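Local coordinates for protein Tox3 (Phaeosphaeria nodorum, PDB 6WES) that acts as a secreted necrotrophic effector of a plant-pathogenic fungus, a disulfide-bonded beta-barrel toxin that is probably recognised through the host factor Snn3, at residues N54-P60 with I75-D80; Y96-F102 with Q123-H128; P41-V47 with F106-H112. All coordinates share one frame. Residues are numbered along the deposited sequence.

Interaction 1: residues N54-P60 with I75-D80; sequences NVDRFDP and ITAIHD
Strand 57-59 runs antiparallel along the middle of strand 72-85, with axes 4.7 Å apart and N-to-C directions at 141°. Arg-57 with Ile-78 and Asp-59 with Thr-76 are hydrogen-bonded pairs: Ile-78 N gives to Arg-57 O (2.8 Å), Asp-59 N to Thr-76 O (2.8 Å) and Thr-76 N to Asp-59 O (3.1 Å). Between them Phe-58 faces Ala-77 in a non-hydrogen-bonded pair, CA to CA 4.6 Å.

Before this run the backbone swells. Asp-56, at phi/psi -85/-29, and Arg-57 both face Ile-78, so Ile-78 O takes Asp-56 N at 2.8 Å and, weakly, Arg-57 N at 3.4 Å. This classic beta bulge marks the start of an outermost strand of the barrel's antiparallel sheet. It carries the short acidic side chain of Asp-56 across to the neighbour, where OD2 accepts a hydrogen bond from Asp-80 N at 2.7 Å.

Ala-77 has just a methyl, so the sheet is low there, and Val-55 and Phe-58 close over it. Val-55 CG2 settles 3.7 Å from Ala-77 CB, and the Phe-58 ring (chi1 m) brings CE1 to 4.1 Å from the same CB; Val-29 of strand 23-36 touches both Val-55 and Phe-58. The bump of Ile-75 CD1 fits beside Pro-60, 4.1 Å from its CD, where a cis peptide turns the chain. Asn-54 CB sits over the His-79 ring, 3.8 Å from its centroid, in a CH-pi contact. On the Arg-57 and Ile-78 face, Ile-78 CG2 lies beneath the guanidinium, 3.7 Å from Arg-57 NH2.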
loop_
_atom_site.group_PDB
_atom_site.type_symbol
_atom_site.label_atom_id
_atom_site.label_comp_id
_atom_site.label_asym_id
_atom_site.label_seq_id
_atom_site.Cartn_x
_atom_site.Cartn_y
_atom_site.Cartn_z
ATOM N N ASN A 54 -5.321 6.742 2.639
ATOM C CA ASN A 54 -3.941 7.204 2.772
ATOM C C ASN A 54 -3.021 6.814 1.629
ATOM O O ASN A 54 -1.803 6.917 1.771
ATOM C CB ASN A 54 -3.315 6.835 4.119
ATOM C CG ASN A 54 -3.797 7.728 5.229
ATOM O OD1 ASN A 54 -4.152 8.888 4.994
ATOM N ND2 ASN A 54 -3.816 7.207 6.444
ATOM N N VAL A 55 -3.523 6.411 0.473
ATOM C CA VAL A 55 -2.648 6.140 -0.662
ATOM C C VAL A 55 -2.660 7.335 -1.601
ATOM O O VAL A 55 -3.696 7.663 -2.199
ATOM C CB VAL A 55 -3.022 4.846 -1.397
ATOM C CG1 VAL A 55 -2.001 4.576 -2.515
ATOM C CG2 VAL A 55 -3.084 3.688 -0.439
ATOM N N ASP A 56 -1.497 7.968 -1.745
ATOM C CA ASP A 56 -1.337 9.080 -2.672
ATOM C C ASP A 56 -1.035 8.619 -4.089
ATOM O O ASP A 56 -1.396 9.308 -5.053
ATOM C CB ASP A 56 -0.228 9.989 -2.148
ATOM C CG ASP A 56 -0.601 10.598 -0.820
ATOM O OD1 ASP A 56 -1.563 11.368 -0.821
ATOM O OD2 ASP A 56 -0.014 10.274 0.240
ATOM N N ARG A 57 -0.384 7.472 -4.247
ATOM C CA ARG A 57 -0.099 6.903 -5.562
ATOM C C ARG A 57 0.390 5.490 -5.327
ATOM O O ARG A 57 0.815 5.139 -4.221
ATOM C CB ARG A 57 0.937 7.707 -6.363
ATOM C CG ARG A 57 2.267 7.862 -5.676
ATOM C CD ARG A 57 3.249 8.724 -6.491
ATOM N NE ARG A 57 4.429 8.983 -5.684
ATOM C CZ ARG A 57 5.492 8.183 -5.634
ATOM N NH1 ARG A 57 5.548 7.089 -6.384
ATOM N NH2 ARG A 57 6.503 8.483 -4.816
ATOM N N PHE A 58 0.341 4.684 -6.369
ATOM C CA PHE A 58 0.886 3.343 -6.358
ATOM C C PHE A 58 2.147 3.309 -7.203
ATOM O O PHE A 58 2.314 4.104 -8.132
ATOM C CB PHE A 58 -0.113 2.347 -6.927
ATOM C CG PHE A 58 -1.306 2.105 -6.031
ATOM C CD1 PHE A 58 -1.280 1.089 -5.106
ATOM C CD2 PHE A 58 -2.451 2.896 -6.132
ATOM C CE1 PHE A 58 -2.381 0.844 -4.302
ATOM C CE2 PHE A 58 -3.552 2.661 -5.317
ATOM C CZ PHE A 58 -3.519 1.637 -4.410
ATOM N N ASP A 59 3.049 2.400 -6.875
ATOM C CA ASP A 59 4.282 2.245 -7.623
ATOM C C ASP A 59 4.474 0.761 -7.911
ATOM O O ASP A 59 4.412 -0.066 -6.980
ATOM C CB ASP A 59 5.460 2.741 -6.803
ATOM C CG ASP A 59 6.808 2.361 -7.416
ATOM O OD1 ASP A 59 7.631 1.785 -6.708
ATOM O OD2 ASP A 59 7.080 2.668 -8.596
ATOM N N PRO A 60 4.686 0.370 -9.181
ATOM C CA PRO A 60 4.527 1.223 -10.367
ATOM C C PRO A 60 3.030 1.372 -10.696
ATOM O O PRO A 60 2.234 1.391 -9.797
ATOM C CB PRO A 60 5.264 0.447 -11.457
ATOM C CG PRO A 60 5.278 -0.930 -11.025
ATOM C CD PRO A 60 5.160 -0.981 -9.519
ATOM N N ILE A 75 1.948 -4.807 -5.364
ATOM C CA ILE A 75 2.042 -3.376 -5.641
ATOM C C ILE A 75 2.554 -2.683 -4.386
ATOM O O ILE A 75 2.455 -3.219 -3.290
ATOM C CB ILE A 75 0.656 -2.838 -6.073
ATOM C CG1 ILE A 75 0.774 -1.530 -6.871
ATOM C CG2 ILE A 75 -0.272 -2.672 -4.897
ATOM C CD1 ILE A 75 1.340 -1.737 -8.299
ATOM N N THR A 76 3.109 -1.483 -4.544
ATOM C CA THR A 76 3.505 -0.672 -3.396
ATOM C C THR A 76 2.617 0.565 -3.338
ATOM O O THR A 76 2.536 1.320 -4.317
ATOM C CB THR A 76 4.983 -0.281 -3.505
ATOM O OG1 THR A 76 5.784 -1.475 -3.510
ATOM C CG2 THR A 76 5.397 0.637 -2.345
ATOM N N ALA A 77 1.942 0.772 -2.211
ATOM C CA ALA A 77 1.178 1.991 -1.974
ATOM C C ALA A 77 2.079 3.028 -1.322
ATOM O O ALA A 77 2.807 2.708 -0.372
ATOM C CB ALA A 77 -0.004 1.673 -1.055
ATOM N N ILE A 78 2.026 4.261 -1.803
ATOM C CA ILE A 78 2.879 5.341 -1.315
ATOM C C ILE A 78 2.001 6.367 -0.616
ATOM O O ILE A 78 0.998 6.818 -1.186
ATOM C CB ILE A 78 3.616 6.023 -2.482
ATOM C CG1 ILE A 78 4.355 5.023 -3.361
ATOM C CG2 ILE A 78 4.560 7.112 -1.950
ATOM C CD1 ILE A 78 5.557 4.417 -2.682
ATOM N N HIS A 79 2.387 6.763 0.603
ATOM C CA HIS A 79 1.666 7.727 1.418
ATOM C C HIS A 79 2.662 8.790 1.866
ATOM O O HIS A 79 3.677 8.456 2.474
ATOM C CB HIS A 79 1.072 7.000 2.644
ATOM C CG HIS A 79 0.509 7.911 3.693
ATOM N ND1 HIS A 79 -0.328 8.963 3.411
ATOM C CD2 HIS A 79 0.652 7.897 5.041
ATOM C CE1 HIS A 79 -0.671 9.571 4.534
ATOM N NE2 HIS A 79 -0.092 8.937 5.540
ATOM N N ASP A 80 2.386 10.060 1.560
ATOM C CA ASP A 80 3.230 11.184 1.969
ATOM C C ASP A 80 2.513 12.023 3.025
ATOM O O ASP A 80 1.308 12.266 2.916
ATOM C CB ASP A 80 3.549 12.080 0.756
ATOM C CG ASP A 80 4.182 11.304 -0.387
ATOM O OD1 ASP A 80 5.193 10.623 -0.133
ATOM O OD2 ASP A 80 3.661 11.350 -1.535
HETATM O O HOH W 1 5.573 11.041 -3.629
HETATM O O HOH W 2 5.780 -2.294 -6.396
#

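Interaction 2: residues Y96-F102 with Q123-H128; sequences YQLRQPF and QRPTMH
Extended backbones place Leu-98 of strand 92-105 against Met-127 of strand 126-133 as a non-hydrogen-bonded antiparallel pair, CA to CA 4.4 Å, between the hydrogen-bonded pairs Gln-97 with His-128 and Arg-99 with Thr-126. The axes approach to 4.6 Å, with N-to-C directions at 163°. Gln-97 N and His-128 O are 2.9 Å apart, as are His-128 N and Gln-97 O; Arg-99 N reaches Thr-126 O at 2.8 Å, and Thr-126 N reaches Arg-99 O at 3.0 Å.

On the face of Arg-99 and His-128, Arg-99 (chi1 m, then t, t) extends so that its guanidinium lies flat on the imidazole of His-128 (chi1 m), centres 3.6 Å apart and planes at 19°. Gln-97 OE1 holds it there, accepting from Arg-99 NE and Arg-99 NH2, each at 2.9 Å, while Gln-97 NE2 is hydrogen-bonded to Asp-80 OD1 of strand 72-85. Beside it, Thr-126 in the p rotamer brings OG1 to 2.7 Å from His-128 NE2, a hydrogen bond that fixes the ring.

The face of Leu-98 and Met-127 is largely apolar near the pair. Leu-98 (t, p) sends CD1 to 3.8 Å from Pro-125 CB and 4.1 Å from Met-127 CE, while the flexible Met-127 (t, t, m) puts SD 5.0 Å from the centroid of the Tyr-96 ring in an oblique Met-aromatic contact. Beyond the strand pairing, Gln-100 (t, p) folds back, and its NE2 donates to Gln-123 O at 2.9 Å and to Pro-101 O at 3.0 Å.

Strands 72-85 and 144-153 flank this pair within the sheet, and Leu-98 meets His-15 of strand 2-16 and Val-27 of strand 23-36 across the barrel.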
loop_
_atom_site.group_PDB
_atom_site.type_symbol
_atom_site.label_atom_id
_atom_site.label_comp_id
_atom_site.label_asym_id
_atom_site.label_seq_id
_atom_site.Cartn_x
_atom_site.Cartn_y
_atom_site.Cartn_z
ATOM N N TYR A 96 7.512 12.840 5.477
ATOM C CA TYR A 96 7.574 11.393 5.629
ATOM C C TYR A 96 6.950 10.734 4.421
ATOM O O TYR A 96 5.967 11.236 3.870
ATOM C CB TYR A 96 6.780 10.938 6.849
ATOM C CG TYR A 96 7.408 11.457 8.092
ATOM C CD1 TYR A 96 8.403 10.739 8.739
ATOM C CD2 TYR A 96 7.018 12.687 8.607
ATOM C CE1 TYR A 96 9.013 11.250 9.879
ATOM C CE2 TYR A 96 7.615 13.201 9.712
ATOM C CZ TYR A 96 8.612 12.474 10.339
ATOM O OH TYR A 96 9.216 13.011 11.452
ATOM N N GLN A 97 7.519 9.614 4.017
ATOM C CA GLN A 97 6.930 8.793 2.971
ATOM C C GLN A 97 6.883 7.346 3.437
ATOM O O GLN A 97 7.925 6.760 3.780
ATOM C CB GLN A 97 7.759 8.897 1.706
ATOM C CG GLN A 97 7.143 8.122 0.552
ATOM C CD GLN A 97 7.834 8.459 -0.738
ATOM O OE1 GLN A 97 8.750 7.750 -1.165
ATOM N NE2 GLN A 97 7.406 9.552 -1.366
ATOM N N LEU A 98 5.682 6.784 3.453
ATOM C CA LEU A 98 5.447 5.399 3.838
ATOM C C LEU A 98 5.228 4.587 2.571
ATOM O O LEU A 98 4.458 4.995 1.687
ATOM C CB LEU A 98 4.200 5.330 4.710
ATOM C CG LEU A 98 3.715 3.940 5.115
ATOM C CD1 LEU A 98 4.821 3.178 5.884
ATOM C CD2 LEU A 98 2.484 4.105 5.963
ATOM N N ARG A 99 5.964 3.496 2.446
ATOM C CA ARG A 99 5.900 2.627 1.273
ATOM C C ARG A 99 5.378 1.274 1.748
ATOM O O ARG A 99 6.085 0.525 2.441
ATOM C CB ARG A 99 7.278 2.518 0.634
ATOM C CG ARG A 99 7.832 3.876 0.222
ATOM C CD ARG A 99 9.217 3.797 -0.392
ATOM N NE ARG A 99 9.765 5.139 -0.539
ATOM C CZ ARG A 99 11.064 5.414 -0.649
ATOM N NH1 ARG A 99 11.956 4.421 -0.671
ATOM N NH2 ARG A 99 11.455 6.668 -0.766
ATOM N N GLN A 100 4.140 0.964 1.405
ATOM C CA GLN A 100 3.430 -0.186 1.967
ATOM C C GLN A 100 3.081 -1.189 0.874
ATOM O O GLN A 100 2.206 -0.906 0.031
ATOM C CB GLN A 100 2.172 0.326 2.663
ATOM C CG GLN A 100 1.232 -0.757 3.206
ATOM C CD GLN A 100 1.894 -1.596 4.271
ATOM O OE1 GLN A 100 2.099 -1.131 5.394
ATOM N NE2 GLN A 100 2.242 -2.840 3.933
ATOM N N PRO A 101 3.721 -2.354 0.817
ATOM C CA PRO A 101 3.363 -3.357 -0.195
ATOM C C PRO A 101 2.058 -4.056 0.138
ATOM O O PRO A 101 1.683 -4.204 1.307
ATOM C CB PRO A 101 4.516 -4.369 -0.139
ATOM C CG PRO A 101 5.590 -3.739 0.684
ATOM C CD PRO A 101 4.916 -2.735 1.592
ATOM N N PHE A 102 1.368 -4.495 -0.923
ATOM C CA PHE A 102 0.220 -5.394 -0.822
ATOM C C PHE A 102 0.328 -6.435 -1.923
ATOM O O PHE A 102 0.802 -6.138 -3.020
ATOM C CB PHE A 102 -1.121 -4.664 -1.020
ATOM C CG PHE A 102 -1.459 -3.686 0.076
ATOM C CD1 PHE A 102 -2.079 -4.135 1.231
ATOM C CD2 PHE A 102 -1.158 -2.326 -0.051
ATOM C CE1 PHE A 102 -2.390 -3.263 2.256
ATOM C CE2 PHE A 102 -1.471 -1.418 0.976
ATOM C CZ PHE A 102 -2.091 -1.899 2.121
ATOM N N GLN A 123 2.317 -7.221 4.871
ATOM C CA GLN A 123 3.679 -7.131 4.382
ATOM C C GLN A 123 4.379 -5.958 5.041
ATOM O O GLN A 123 3.763 -4.920 5.319
ATOM C CB GLN A 123 3.707 -6.986 2.871
ATOM C CG GLN A 123 3.448 -8.328 2.175
ATOM C CD GLN A 123 3.677 -8.216 0.696
ATOM O OE1 GLN A 123 2.737 -7.966 -0.053
ATOM N NE2 GLN A 123 4.926 -8.362 0.263
ATOM N N ARG A 124 5.663 -6.136 5.294
ATOM C CA ARG A 124 6.448 -5.127 6.000
ATOM C C ARG A 124 6.604 -3.869 5.158
ATOM O O ARG A 124 7.105 -3.938 4.024
ATOM C CB ARG A 124 7.834 -5.701 6.301
ATOM C CG ARG A 124 8.742 -4.787 7.137
ATOM C CD ARG A 124 10.116 -5.462 7.405
ATOM N NE ARG A 124 11.028 -4.591 8.156
ATOM C CZ ARG A 124 12.059 -5.028 8.877
ATOM N NH1 ARG A 124 12.327 -6.326 8.950
ATOM N NH2 ARG A 124 12.821 -4.164 9.535
ATOM N N PRO A 125 6.200 -2.706 5.656
ATOM C CA PRO A 125 6.413 -1.447 4.943
ATOM C C PRO A 125 7.743 -0.828 5.362
ATOM O O PRO A 125 8.425 -1.324 6.259
ATOM C CB PRO A 125 5.261 -0.589 5.462
ATOM C CG PRO A 125 5.109 -1.038 6.917
ATOM C CD PRO A 125 5.418 -2.533 6.905
ATOM N N THR A 126 8.111 0.254 4.688
ATOM C CA THR A 126 9.228 1.082 5.121
ATOM C C THR A 126 8.779 2.533 5.171
ATOM O O THR A 126 7.915 2.955 4.397
ATOM C CB THR A 126 10.428 0.959 4.189
ATOM O OG1 THR A 126 10.066 1.374 2.860
ATOM C CG2 THR A 126 10.941 -0.485 4.169
ATOM N N MET A 127 9.353 3.302 6.082
ATOM C CA MET A 127 9.093 4.728 6.170
ATOM C C MET A 127 10.404 5.468 6.002
ATOM O O MET A 127 11.477 4.950 6.332
ATOM C CB MET A 127 8.446 5.128 7.497
ATOM C CG MET A 127 8.000 6.606 7.542
ATOM S SD MET A 127 7.063 7.048 9.018
ATOM C CE MET A 127 5.524 6.198 8.583
ATOM N N HIS A 128 10.304 6.678 5.474
ATOM C CA HIS A 128 11.440 7.481 5.065
ATOM C C HIS A 128 11.167 8.907 5.513
ATOM O O HIS A 128 10.028 9.368 5.429
ATOM C CB HIS A 128 11.551 7.346 3.528
ATOM C CG HIS A 128 11.595 5.914 3.083
ATOM N ND1 HIS A 128 12.783 5.245 2.900
ATOM C CD2 HIS A 128 10.609 5.004 2.860
ATOM C CE1 HIS A 128 12.534 3.992 2.560
ATOM N NE2 HIS A 128 11.220 3.816 2.538
HETATM O O HOH W 3 8.577 -0.721 1.353
HETATM O O HOH W 4 0.248 -5.520 3.466
#

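Interaction 3: residues P41-V47 with F106-H112; sequences PNQVLRV and FDRTRMH
Pro-41 opens the contact in a loop, its CA 4.4 Å from that of Met-111. Its CB packs 3.9 Å from Met-111 CB, and its CG sits over the His-112 ring, 4.0 Å from the centroid, a CH-pi contact well suited to a flat-sided proline. Pro-41 O accepts Arg-108 NH1 at 2.8 Å. The chain then bends round the guanidinium through Asn-42 to Gln-43, whose O takes Arg-108 NH1 at 2.8 Å and, weakly, Arg-108 NH2 at 3.0 Å. Arginine, extended here with chi2 and chi3 t and carrying several N-H groups, is well suited to bind the carbonyls of Pro-41 and Gln-43; its NE also reaches Ala-70 O. This clasp joins the loop leading into barrel strand 45-53 to the 3-10 turn 108-109 that follows strand 92-105. At Leu-45 the strand begins, and CD1 lies over the Phe-106 ring, 3.9 Å from its centroid, and 4.0 Å from Met-111 CE. Val-47 CG2 meets the ring's edge, 4.4 Å from Phe-106 CZ.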
loop_
_atom_site.group_PDB
_atom_site.type_symbol
_atom_site.label_atom_id
_atom_site.label_comp_id
_atom_site.label_asym_id
_atom_site.label_seq_id
_atom_site.Cartn_x
_atom_site.Cartn_y
_atom_site.Cartn_z
ATOM N N PRO A 41 -9.807 -20.735 -16.204
ATOM C CA PRO A 41 -9.070 -20.437 -14.971
ATOM C C PRO A 41 -7.694 -19.844 -15.202
ATOM O O PRO A 41 -7.129 -19.288 -14.255
ATOM C CB PRO A 41 -8.957 -21.815 -14.304
ATOM C CG PRO A 41 -9.018 -22.786 -15.448
ATOM C CD PRO A 41 -9.956 -22.188 -16.441
ATOM N N ASN A 42 -7.129 -19.970 -16.402
ATOM C CA ASN A 42 -5.790 -19.495 -16.709
ATOM C C ASN A 42 -5.822 -18.203 -17.520
ATOM O O ASN A 42 -4.826 -17.836 -18.158
ATOM C CB ASN A 42 -4.990 -20.609 -17.402
ATOM C CG ASN A 42 -5.078 -21.949 -16.644
ATOM O OD1 ASN A 42 -4.737 -22.018 -15.470
ATOM N ND2 ASN A 42 -5.556 -22.997 -17.311
ATOM N N GLN A 43 -6.944 -17.495 -17.501
ATOM C CA GLN A 43 -7.036 -16.257 -18.252
ATOM C C GLN A 43 -6.167 -15.163 -17.643
ATOM O O GLN A 43 -5.941 -15.099 -16.431
ATOM C CB GLN A 43 -8.478 -15.768 -18.322
ATOM C CG GLN A 43 -9.084 -15.328 -16.995
ATOM C CD GLN A 43 -10.557 -14.980 -17.152
ATOM O OE1 GLN A 43 -10.932 -13.804 -17.264
ATOM N NE2 GLN A 43 -11.396 -16.004 -17.180
ATOM N N VAL A 44 -5.661 -14.298 -18.519
ATOM C CA VAL A 44 -4.981 -13.094 -18.067
ATOM C C VAL A 44 -5.997 -12.240 -17.329
ATOM O O VAL A 44 -7.158 -12.150 -17.743
ATOM C CB VAL A 44 -4.440 -12.356 -19.306
ATOM C CG1 VAL A 44 -3.982 -10.984 -18.967
ATOM C CG2 VAL A 44 -3.315 -13.142 -19.982
ATOM N N LEU A 45 -5.587 -11.627 -16.215
ATOM C CA LEU A 45 -6.480 -10.817 -15.391
ATOM C C LEU A 45 -5.992 -9.385 -15.390
ATOM O O LEU A 45 -4.785 -9.143 -15.384
ATOM C CB LEU A 45 -6.521 -11.316 -13.935
ATOM C CG LEU A 45 -7.050 -12.737 -13.773
ATOM C CD1 LEU A 45 -6.821 -13.178 -12.327
ATOM C CD2 LEU A 45 -8.531 -12.775 -14.115
ATOM N N ARG A 46 -6.912 -8.439 -15.401
ATOM C CA ARG A 46 -6.583 -7.020 -15.367
ATOM C C ARG A 46 -7.021 -6.483 -14.008
ATOM O O ARG A 46 -8.215 -6.242 -13.784
ATOM C CB ARG A 46 -7.283 -6.302 -16.515
ATOM C CG ARG A 46 -6.697 -6.681 -17.858
ATOM C CD ARG A 46 -7.451 -6.038 -19.009
ATOM N NE ARG A 46 -7.000 -6.573 -20.293
ATOM C CZ ARG A 46 -7.476 -7.688 -20.843
ATOM N NH1 ARG A 46 -8.423 -8.387 -20.223
ATOM N NH2 ARG A 46 -7.007 -8.106 -22.013
ATOM N N VAL A 47 -6.051 -6.284 -13.113
ATOM C CA VAL A 47 -6.293 -5.826 -11.748
ATOM C C VAL A 47 -6.161 -4.308 -11.706
ATOM O O VAL A 47 -5.198 -3.745 -12.250
ATOM C CB VAL A 47 -5.301 -6.493 -10.779
ATOM C CG1 VAL A 47 -5.428 -5.928 -9.385
ATOM C CG2 VAL A 47 -5.507 -8.014 -10.755
ATOM N N PHE A 106 -3.810 -15.675 -5.925
ATOM C CA PHE A 106 -4.856 -16.437 -6.601
ATOM C C PHE A 106 -4.632 -17.938 -6.450
ATOM O O PHE A 106 -3.498 -18.418 -6.311
ATOM C CB PHE A 106 -4.865 -16.134 -8.104
ATOM C CG PHE A 106 -5.153 -14.693 -8.421
ATOM C CD1 PHE A 106 -6.464 -14.240 -8.474
ATOM C CD2 PHE A 106 -4.128 -13.790 -8.637
ATOM C CE1 PHE A 106 -6.755 -12.926 -8.735
ATOM C CE2 PHE A 106 -4.423 -12.448 -8.937
ATOM C CZ PHE A 106 -5.737 -12.018 -8.965
ATOM N N ASP A 107 -5.732 -18.680 -6.496
ATOM C CA ASP A 107 -5.694 -20.138 -6.624
ATOM C C ASP A 107 -6.372 -20.490 -7.946
ATOM O O ASP A 107 -7.594 -20.678 -8.006
ATOM C CB ASP A 107 -6.371 -20.843 -5.459
ATOM C CG ASP A 107 -6.347 -22.362 -5.592
ATOM O OD1 ASP A 107 -5.924 -22.892 -6.640
ATOM O OD2 ASP A 107 -6.738 -23.025 -4.614
ATOM N N ARG A 108 -5.560 -20.605 -9.008
ATOM C CA ARG A 108 -6.123 -20.818 -10.335
ATOM C C ARG A 108 -6.684 -22.220 -10.509
ATOM O O ARG A 108 -7.442 -22.447 -11.454
ATOM C CB ARG A 108 -5.141 -20.462 -11.448
ATOM C CG ARG A 108 -4.902 -18.946 -11.590
ATOM C CD ARG A 108 -3.996 -18.688 -12.739
ATOM N NE ARG A 108 -3.688 -17.292 -13.033
ATOM C CZ ARG A 108 -4.422 -16.497 -13.804
ATOM N NH1 ARG A 108 -5.581 -16.916 -14.281
ATOM N NH2 ARG A 108 -4.010 -15.258 -14.093
ATOM N N THR A 109 -6.355 -23.162 -9.617
ATOM C CA THR A 109 -6.996 -24.479 -9.684
ATOM C C THR A 109 -8.482 -24.432 -9.365
ATOM O O THR A 109 -9.194 -25.405 -9.661
ATOM C CB THR A 109 -6.319 -25.520 -8.774
ATOM O OG1 THR A 109 -6.684 -25.301 -7.407
ATOM C CG2 THR A 109 -4.803 -25.498 -8.928
ATOM N N ARG A 110 -8.964 -23.329 -8.797
ATOM C CA ARG A 110 -10.351 -23.183 -8.376
ATOM C C ARG A 110 -11.039 -22.046 -9.115
ATOM O O ARG A 110 -12.050 -21.519 -8.643
ATOM C CB ARG A 110 -10.440 -22.978 -6.863
ATOM C CG ARG A 110 -10.002 -24.213 -6.096
ATOM C CD ARG A 110 -10.178 -23.996 -4.580
ATOM N NE ARG A 110 -9.769 -25.177 -3.807
ATOM C CZ ARG A 110 -10.525 -26.248 -3.589
ATOM N NH1 ARG A 110 -11.756 -26.330 -4.077
ATOM N NH2 ARG A 110 -10.031 -27.258 -2.875
ATOM N N MET A 111 -10.527 -21.675 -10.283
ATOM C CA MET A 111 -10.991 -20.484 -10.986
ATOM C C MET A 111 -11.760 -20.808 -12.269
ATOM O O MET A 111 -11.703 -20.069 -13.254
ATOM C CB MET A 111 -9.834 -19.507 -11.221
ATOM C CG MET A 111 -9.539 -18.735 -9.952
ATOM S SD MET A 111 -8.180 -17.562 -10.046
ATOM C CE MET A 111 -8.523 -16.732 -11.591
ATOM N N HIS A 112 -12.525 -21.904 -12.282
ATOM C CA HIS A 112 -13.270 -22.230 -13.490
ATOM C C HIS A 112 -14.459 -21.298 -13.703
ATOM O O HIS A 112 -14.850 -21.065 -14.856
ATOM C CB HIS A 112 -13.669 -23.707 -13.470
ATOM C CG HIS A 112 -12.492 -24.626 -13.596
ATOM N ND1 HIS A 112 -11.765 -25.060 -12.507
ATOM C CD2 HIS A 112 -11.874 -25.134 -14.687
ATOM C CE1 HIS A 112 -10.770 -25.824 -12.919
ATOM N NE2 HIS A 112 -10.814 -25.884 -14.238
#

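In the fold
Interactions 1 and 2 are neighbouring strand pairs of one sheet: strand 72-85 of interaction 1 lies next to strand 92-105 of interaction 2, so their centres lie 9 Å apart. His-79 O and Leu-98 N, 2.8 Å apart, join the backbones, while Asp-80 OD1 and Gln-97 NE2, also 2.8 Å apart, join the side chains. The disulfide Cys-94 to Cys-131 ties together the strands of interaction 2 beyond the contact itself. Interaction 3 lies near one end of the elongated molecule, its centre about 25 Å from that of interaction 1 and 28 Å from that of interaction 2. Strand 92-105 nevertheless runs from interaction 2 almost to Phe-106, connecting barrel middle to loop end.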